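Local coordinates for beta-phosphoglucomutase (Clostridium difficile, PDB 4GIB), which probably interconverts beta-D-glucose 1-phosphate and beta-D-glucose 6-phosphate as a magnesium-dependent phosphomutase of the HAD-like superfamily, at residues I126-S130 and N131-I135; N230-F234 and E235-E239; K50-K54 and V55-I59. All blocks are in the same frame, centred on the assembly; numbering follows the deposited sequence.

Contact 1 of 3, residues I126-S130 and N131-I135; sequences IDVKS and NNIKI
The carbonyl oxygen of Val128 is gripped by two backbone amides that come from opposite faces of its plane. Asn131 N reaches Val128 O at 3.1 Å from well above that plane, while Ile133 N reaches Val128 O at 3.2 Å, tilted only 32° from it. One residue on, Lys129 O accepts from Asn132 N at 3.1 Å. The positive phi of Asn132 (50°) breaks the helical path, as expected of the C-prime residue. Together the bonds from Ile133 N and Asn132 N make a Schellman motif that closes helix 121-130 and starts the chain toward strand 134-137 of the parallel Rossmann-like sheet. The side chain of Val128 packs against the outgoing chain. Its CG1, held anti to the backbone N (chi1 170°), meets Ile135 CG1 at 3.4 Å, tighter than usual van der Waals contact, and Ile135 CD1 also lies against this methyl. Ile133 CB lies 3.6 Å from Val128 CG1, and Ile133 CG2 rests on the same methyl. Phe29 of the neighbouring strand 28-31 touches both Val128 and Ile133. On the outer face of the helix, Ser130 OG folds back to donate to Ile126 O at 3.3 Å, sharing that oxygen with Ser130 N.

Contact 2 of 3, residues N230-F234 and E235-E239; sequences NQLKF and EYIQE
Lys233 with Ile237 and Phe234 with Gln238 make a local contact at a helix start, where the loop that follows strand 224-226 turns into the C-terminal helix 234-247. Lys233 occupies the N-cap position, and its backbone carbonyl opens the helical bonding: Ile237 N donates to Lys233 O at 2.9 Å, nearly along the C=O axis and almost straight at 166°. Gln238 N repeats the pattern with Phe234 O, also at 2.9 Å. Just upstream, Leu232 is the centre of an inverse gamma turn. Leu232 CD2 meets Ile237 CD1 at 4.0 Å, the two side chains crossing at a slant; Leu232 also touches Val211 and Val213 of strand 209-213. Ile237 also lays CG1 against Lys233 O at 3.2 Å, packing its aliphatic branch beside the carbonyl that its own amide binds. With CG anti to the backbone N (chi1 -178°), the Phe234 side chain packs on helix 121-130, touching Leu124, Asp127 and Val128. Gln238, extended beyond CG, brings OE1 to 3.7 Å from Phe234 CE2, its amide plane turned 65° from the ring. A strand followed by a loop and a helix packed beside the parallel sheet is the alpha/beta pattern of the Rossmann-like HAD core.

Contact 3 of 3, residues K50-K54 and V55-I59; sequences KLAHK and VGIDI
Helix 41-53 runs out through a type I turn from His53 to Gly56, and the chain then leaves as a loop. The ending is a Schellman motif: Gly56, at a positive phi of 66° that by itself favours glycine, is the C-prime residue, with Gly56 N bonded to His53 O at 3.3 Å and Ile57 N to Ala52 O at 3.1 Å. Val55 N also binds Ala52 O, at 2.9 Å and from the face of the carbonyl opposite to Ile57 N, which leaves this oxygen with two donors. Val55 CG2 lies between its own backbone N and carbonyl carbon, and this placing brings the methyl to 3.2 Å from Ala52 O; the side chain also rests on Met97 of helix 91-109 and Leu80 of helix 72-82. The Ala52 methyl lies beside the outgoing chain, Ala52 CB being 4.3 Å from Ile57 CB and 4.2 Å from Ile59 CG2, while Ile79 of helix 72-82 adjoins it. Further along the loop, Ile59 touches Trp48, a predicted substrate-binding residue. The extended chain of Lys54 carries NZ to a salt bridge with Glu100, tying the helix end to helix 91-109. On the outer side, His53 meets Asp58 with its ring edge: the Asp58 CB lies in the ring plane, 3.4 Å from both His53 CD2 and His53 NE2.

Overall arrangement
Contact 3 comes first along the chain, followed by contact 1 and then contact 2. Contacts 1 and 2 are neighbours, their centres 13 Å apart on the same side of the chain's centre: Phe234 of contact 2 packs against Val128 and Ile133 of contact 1, joining helix 234-247 to the end of helix 121-130 beside the parallel sheet. Contact 3 lies on the opposite side, its centre 43 Å from that of contact 1 and 41 Å from that of contact 2, among helices 41-53, 72-82 and 91-109. This division fits the core-and-cap architecture of HAD phosphomutases, in which the active site lies between the two parts.

Contact 1 of 3, residues I126-S130 and N131-I135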
# COMPACT_ATOMS: atom_id res chain seq x y z
N ILE A 126 -17.58 5.54 0.92
CA ILE A 126 -18.85 6.05 1.43
C ILE A 126 -19.60 5.03 2.29
O ILE A 126 -19.95 5.31 3.44
CB ILE A 126 -19.78 6.48 0.29
CG1 ILE A 126 -19.17 7.66 -0.48
CG2 ILE A 126 -21.15 6.82 0.82
CD1 ILE A 126 -18.76 8.77 0.39
N ASP A 127 -19.86 3.84 1.73
CA ASP A 127 -20.57 2.78 2.46
C ASP A 127 -19.90 2.37 3.79
O ASP A 127 -20.59 2.07 4.75
CB ASP A 127 -20.76 1.53 1.58
CG ASP A 127 -21.76 1.76 0.45
OD1 ASP A 127 -22.58 2.70 0.54
OD2 ASP A 127 -21.73 0.98 -0.52
N VAL A 128 -18.57 2.33 3.83
CA VAL A 128 -17.89 1.98 5.07
C VAL A 128 -18.28 3.01 6.13
O VAL A 128 -18.67 2.65 7.24
CB VAL A 128 -16.36 1.96 4.91
CG1 VAL A 128 -15.67 1.85 6.26
CG2 VAL A 128 -15.96 0.81 4.00
N LYS A 129 -18.20 4.28 5.74
CA LYS A 129 -18.51 5.39 6.60
C LYS A 129 -19.99 5.36 7.06
O LYS A 129 -20.27 5.65 8.22
CB LYS A 129 -18.19 6.70 5.86
CG LYS A 129 -17.86 7.92 6.73
CD LYS A 129 -19.03 8.49 7.49
CE LYS A 129 -18.62 9.78 8.20
NZ LYS A 129 -19.74 10.40 8.96
N SER A 130 -20.91 4.99 6.17
CA SER A 130 -22.35 4.91 6.53
C SER A 130 -22.65 3.77 7.48
O SER A 130 -23.69 3.74 8.12
CB SER A 130 -23.22 4.72 5.30
OG SER A 130 -23.04 5.78 4.40
N ASN A 131 -21.76 2.79 7.55
CA ASN A 131 -21.92 1.69 8.47
C ASN A 131 -21.13 1.94 9.75
O ASN A 131 -20.84 1.00 10.49
CB ASN A 131 -21.55 0.37 7.79
CG ASN A 131 -22.62 -0.11 6.84
OD1 ASN A 131 -22.56 0.14 5.65
ND2 ASN A 131 -23.63 -0.75 7.39
N ASN A 132 -20.81 3.21 9.99
CA ASN A 132 -20.08 3.64 11.20
C ASN A 132 -18.83 2.81 11.45
O ASN A 132 -18.64 2.28 12.54
CB ASN A 132 -21.01 3.62 12.42
CG ASN A 132 -22.20 4.59 12.27
OD1 ASN A 132 -22.25 5.42 11.36
ND2 ASN A 132 -23.17 4.47 13.17
N ILE A 133 -17.99 2.70 10.41
CA ILE A 133 -16.76 1.93 10.45
C ILE A 133 -15.58 2.85 10.12
O ILE A 133 -15.66 3.67 9.22
CB ILE A 133 -16.82 0.76 9.45
CG1 ILE A 133 -17.91 -0.25 9.86
CG2 ILE A 133 -15.49 0.05 9.38
CD1 ILE A 133 -18.21 -1.35 8.81
N LYS A 134 -14.48 2.70 10.84
CA LYS A 134 -13.31 3.54 10.61
C LYS A 134 -12.56 3.15 9.36
O LYS A 134 -12.65 2.01 8.88
CB LYS A 134 -12.36 3.50 11.81
CG LYS A 134 -12.98 3.97 13.12
CD LYS A 134 -11.89 4.21 14.16
CE LYS A 134 -12.43 4.72 15.48
NZ LYS A 134 -13.10 3.65 16.25
N ILE A 135 -11.83 4.11 8.81
CA ILE A 135 -11.07 3.92 7.61
C ILE A 135 -9.63 4.36 7.87
O ILE A 135 -9.39 5.41 8.46
CB ILE A 135 -11.70 4.68 6.44
CG1 ILE A 135 -13.06 4.03 6.08
CG2 ILE A 135 -10.77 4.68 5.25
CD1 ILE A 135 -13.86 4.70 4.89

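Contact 2 of 3, residues N230-F234 and E235-E239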
# COMPACT_ATOMS: atom_id res chain seq x y z
N ASN A 230 -13.52 -2.90 -8.65
CA ASN A 230 -14.97 -2.87 -8.90
C ASN A 230 -15.72 -4.00 -8.22
O ASN A 230 -16.95 -3.95 -8.11
CB ASN A 230 -15.27 -2.97 -10.40
CG ASN A 230 -15.33 -1.63 -11.08
OD1 ASN A 230 -15.67 -0.61 -10.46
ND2 ASN A 230 -15.06 -1.62 -12.37
N GLN A 231 -14.98 -5.02 -7.79
CA GLN A 231 -15.57 -6.17 -7.14
C GLN A 231 -15.62 -5.96 -5.62
O GLN A 231 -16.19 -6.76 -4.91
CB GLN A 231 -14.73 -7.42 -7.44
CG GLN A 231 -14.43 -7.66 -8.93
CD GLN A 231 -15.66 -7.95 -9.74
OE1 GLN A 231 -16.51 -8.73 -9.31
NE2 GLN A 231 -15.76 -7.37 -10.93
N LEU A 232 -14.98 -4.89 -5.13
CA LEU A 232 -14.95 -4.57 -3.70
C LEU A 232 -16.26 -3.90 -3.24
O LEU A 232 -16.29 -2.70 -2.97
CB LEU A 232 -13.78 -3.65 -3.38
CG LEU A 232 -12.37 -4.24 -3.53
CD1 LEU A 232 -11.34 -3.16 -3.23
CD2 LEU A 232 -12.19 -5.43 -2.61
N LYS A 233 -17.32 -4.69 -3.14
CA LYS A 233 -18.62 -4.19 -2.72
C LYS A 233 -18.77 -4.45 -1.22
O LYS A 233 -18.36 -5.51 -0.72
CB LYS A 233 -19.73 -4.88 -3.51
CG LYS A 233 -19.43 -4.95 -5.00
CD LYS A 233 -20.66 -5.31 -5.84
CE LYS A 233 -21.61 -4.13 -5.96
NZ LYS A 233 -20.99 -2.94 -6.62
N PHE A 234 -19.36 -3.50 -0.52
CA PHE A 234 -19.45 -3.58 0.92
C PHE A 234 -20.21 -4.79 1.47
O PHE A 234 -19.74 -5.42 2.41
CB PHE A 234 -20.01 -2.29 1.53
CG PHE A 234 -20.07 -2.34 3.01
CD1 PHE A 234 -18.95 -2.03 3.77
CD2 PHE A 234 -21.22 -2.78 3.66
CE1 PHE A 234 -18.98 -2.12 5.14
CE2 PHE A 234 -21.26 -2.87 5.04
CZ PHE A 234 -20.13 -2.54 5.79
N GLU A 235 -21.37 -5.09 0.92
CA GLU A 235 -22.16 -6.22 1.40
C GLU A 235 -21.47 -7.55 1.12
O GLU A 235 -21.54 -8.46 1.94
CB GLU A 235 -23.59 -6.20 0.81
CG GLU A 235 -24.37 -4.98 1.30
CD GLU A 235 -25.77 -4.87 0.73
OE1 GLU A 235 -26.38 -5.91 0.38
OE2 GLU A 235 -26.27 -3.73 0.65
N TYR A 236 -20.79 -7.65 -0.02
CA TYR A 236 -20.04 -8.86 -0.36
C TYR A 236 -18.84 -9.03 0.58
O TYR A 236 -18.58 -10.12 1.08
CB TYR A 236 -19.56 -8.80 -1.81
CG TYR A 236 -18.71 -9.97 -2.24
CD1 TYR A 236 -19.29 -11.21 -2.48
CD2 TYR A 236 -17.33 -9.84 -2.41
CE1 TYR A 236 -18.52 -12.30 -2.87
CE2 TYR A 236 -16.55 -10.93 -2.81
CZ TYR A 236 -17.16 -12.17 -3.04
OH TYR A 236 -16.44 -13.26 -3.44
N ILE A 237 -18.12 -7.94 0.82
CA ILE A 237 -17.00 -8.00 1.75
C ILE A 237 -17.52 -8.40 3.15
O ILE A 237 -16.93 -9.25 3.81
CB ILE A 237 -16.24 -6.63 1.83
CG1 ILE A 237 -15.53 -6.34 0.49
CG2 ILE A 237 -15.21 -6.65 2.94
CD1 ILE A 237 -14.85 -4.97 0.40
N GLN A 238 -18.64 -7.83 3.57
CA GLN A 238 -19.15 -8.15 4.91
C GLN A 238 -19.59 -9.61 5.03
O GLN A 238 -19.26 -10.27 6.01
CB GLN A 238 -20.28 -7.21 5.33
CG GLN A 238 -20.63 -7.38 6.80
CD GLN A 238 -21.46 -6.26 7.36
OE1 GLN A 238 -22.48 -5.89 6.79
NE2 GLN A 238 -21.02 -5.72 8.48
N GLU A 239 -20.34 -10.11 4.04
CA GLU A 239 -20.77 -11.50 4.08
C GLU A 239 -19.53 -12.42 4.20
O GLU A 239 -19.51 -13.33 5.02
CB GLU A 239 -21.62 -11.82 2.85
CG GLU A 239 -22.13 -13.27 2.73
CD GLU A 239 -23.10 -13.70 3.85
OE1 GLU A 239 -22.74 -13.56 5.05
OE2 GLU A 239 -24.20 -14.22 3.53

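Contact 3 of 3, residues K50-K54 and V55-I59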
# COMPACT_ATOMS: atom_id res chain seq x y z
N LYS A 50 15.14 5.89 -13.75
CA LYS A 50 16.05 6.99 -14.12
C LYS A 50 17.30 7.03 -13.22
O LYS A 50 18.41 7.19 -13.70
CB LYS A 50 15.31 8.33 -14.08
CG LYS A 50 16.13 9.53 -14.53
CD LYS A 50 15.29 10.80 -14.55
CE LYS A 50 16.15 12.01 -14.89
NZ LYS A 50 15.39 13.28 -14.79
N LEU A 51 17.11 6.86 -11.92
CA LEU A 51 18.23 6.86 -10.97
C LEU A 51 19.05 5.59 -11.09
O LEU A 51 20.25 5.63 -10.95
CB LEU A 51 17.71 7.00 -9.54
CG LEU A 51 18.79 7.24 -8.47
CD1 LEU A 51 19.37 8.70 -8.60
CD2 LEU A 51 18.21 7.02 -7.11
N ALA A 52 18.38 4.45 -11.32
CA ALA A 52 19.05 3.18 -11.47
C ALA A 52 19.98 3.20 -12.69
O ALA A 52 21.11 2.71 -12.60
CB ALA A 52 18.04 2.04 -11.58
N HIS A 53 19.52 3.75 -13.82
CA HIS A 53 20.38 3.81 -15.00
C HIS A 53 21.68 4.52 -14.69
O HIS A 53 22.70 4.16 -15.25
CB HIS A 53 19.73 4.48 -16.22
CG HIS A 53 18.69 3.64 -16.89
ND1 HIS A 53 17.58 4.17 -17.50
CD2 HIS A 53 18.58 2.30 -17.01
CE1 HIS A 53 16.84 3.19 -18.00
NE2 HIS A 53 17.42 2.04 -17.71
N LYS A 54 21.65 5.51 -13.80
CA LYS A 54 22.87 6.26 -13.43
C LYS A 54 23.89 5.47 -12.62
O LYS A 54 24.98 5.99 -12.35
CB LYS A 54 22.52 7.55 -12.66
CG LYS A 54 21.79 8.58 -13.52
CD LYS A 54 21.42 9.81 -12.70
CE LYS A 54 20.65 10.81 -13.56
NZ LYS A 54 20.38 12.08 -12.85
N VAL A 55 23.54 4.25 -12.20
CA VAL A 55 24.48 3.40 -11.47
C VAL A 55 24.61 2.03 -12.17
O VAL A 55 24.87 1.01 -11.54
CB VAL A 55 24.11 3.28 -9.96
CG1 VAL A 55 24.30 4.62 -9.27
CG2 VAL A 55 22.67 2.74 -9.76
N GLY A 56 24.44 2.05 -13.49
CA GLY A 56 24.59 0.86 -14.32
C GLY A 56 23.59 -0.24 -14.10
O GLY A 56 23.82 -1.38 -14.49
N ILE A 57 22.45 0.09 -13.50
CA ILE A 57 21.43 -0.88 -13.21
C ILE A 57 20.17 -0.51 -13.98
O ILE A 57 19.71 0.63 -13.92
CB ILE A 57 21.12 -0.91 -11.69
CG1 ILE A 57 22.39 -1.23 -10.89
CG2 ILE A 57 20.05 -1.93 -11.39
CD1 ILE A 57 22.22 -1.16 -9.36
N ASP A 58 19.63 -1.44 -14.75
CA ASP A 58 18.40 -1.16 -15.48
C ASP A 58 17.36 -2.17 -15.04
O ASP A 58 17.40 -3.35 -15.39
CB ASP A 58 18.60 -1.10 -17.02
CG ASP A 58 19.13 -2.38 -17.62
OD1 ASP A 58 19.53 -3.28 -16.84
OD2 ASP A 58 19.15 -2.49 -18.87
N ILE A 59 16.45 -1.68 -14.20
CA ILE A 59 15.38 -2.47 -13.64
C ILE A 59 14.27 -2.60 -14.68
O ILE A 59 14.15 -1.76 -15.58
CB ILE A 59 14.86 -1.83 -12.32
CG1 ILE A 59 14.21 -0.46 -12.57
CG2 ILE A 59 15.99 -1.67 -11.32
CD1 ILE A 59 13.81 0.27 -11.30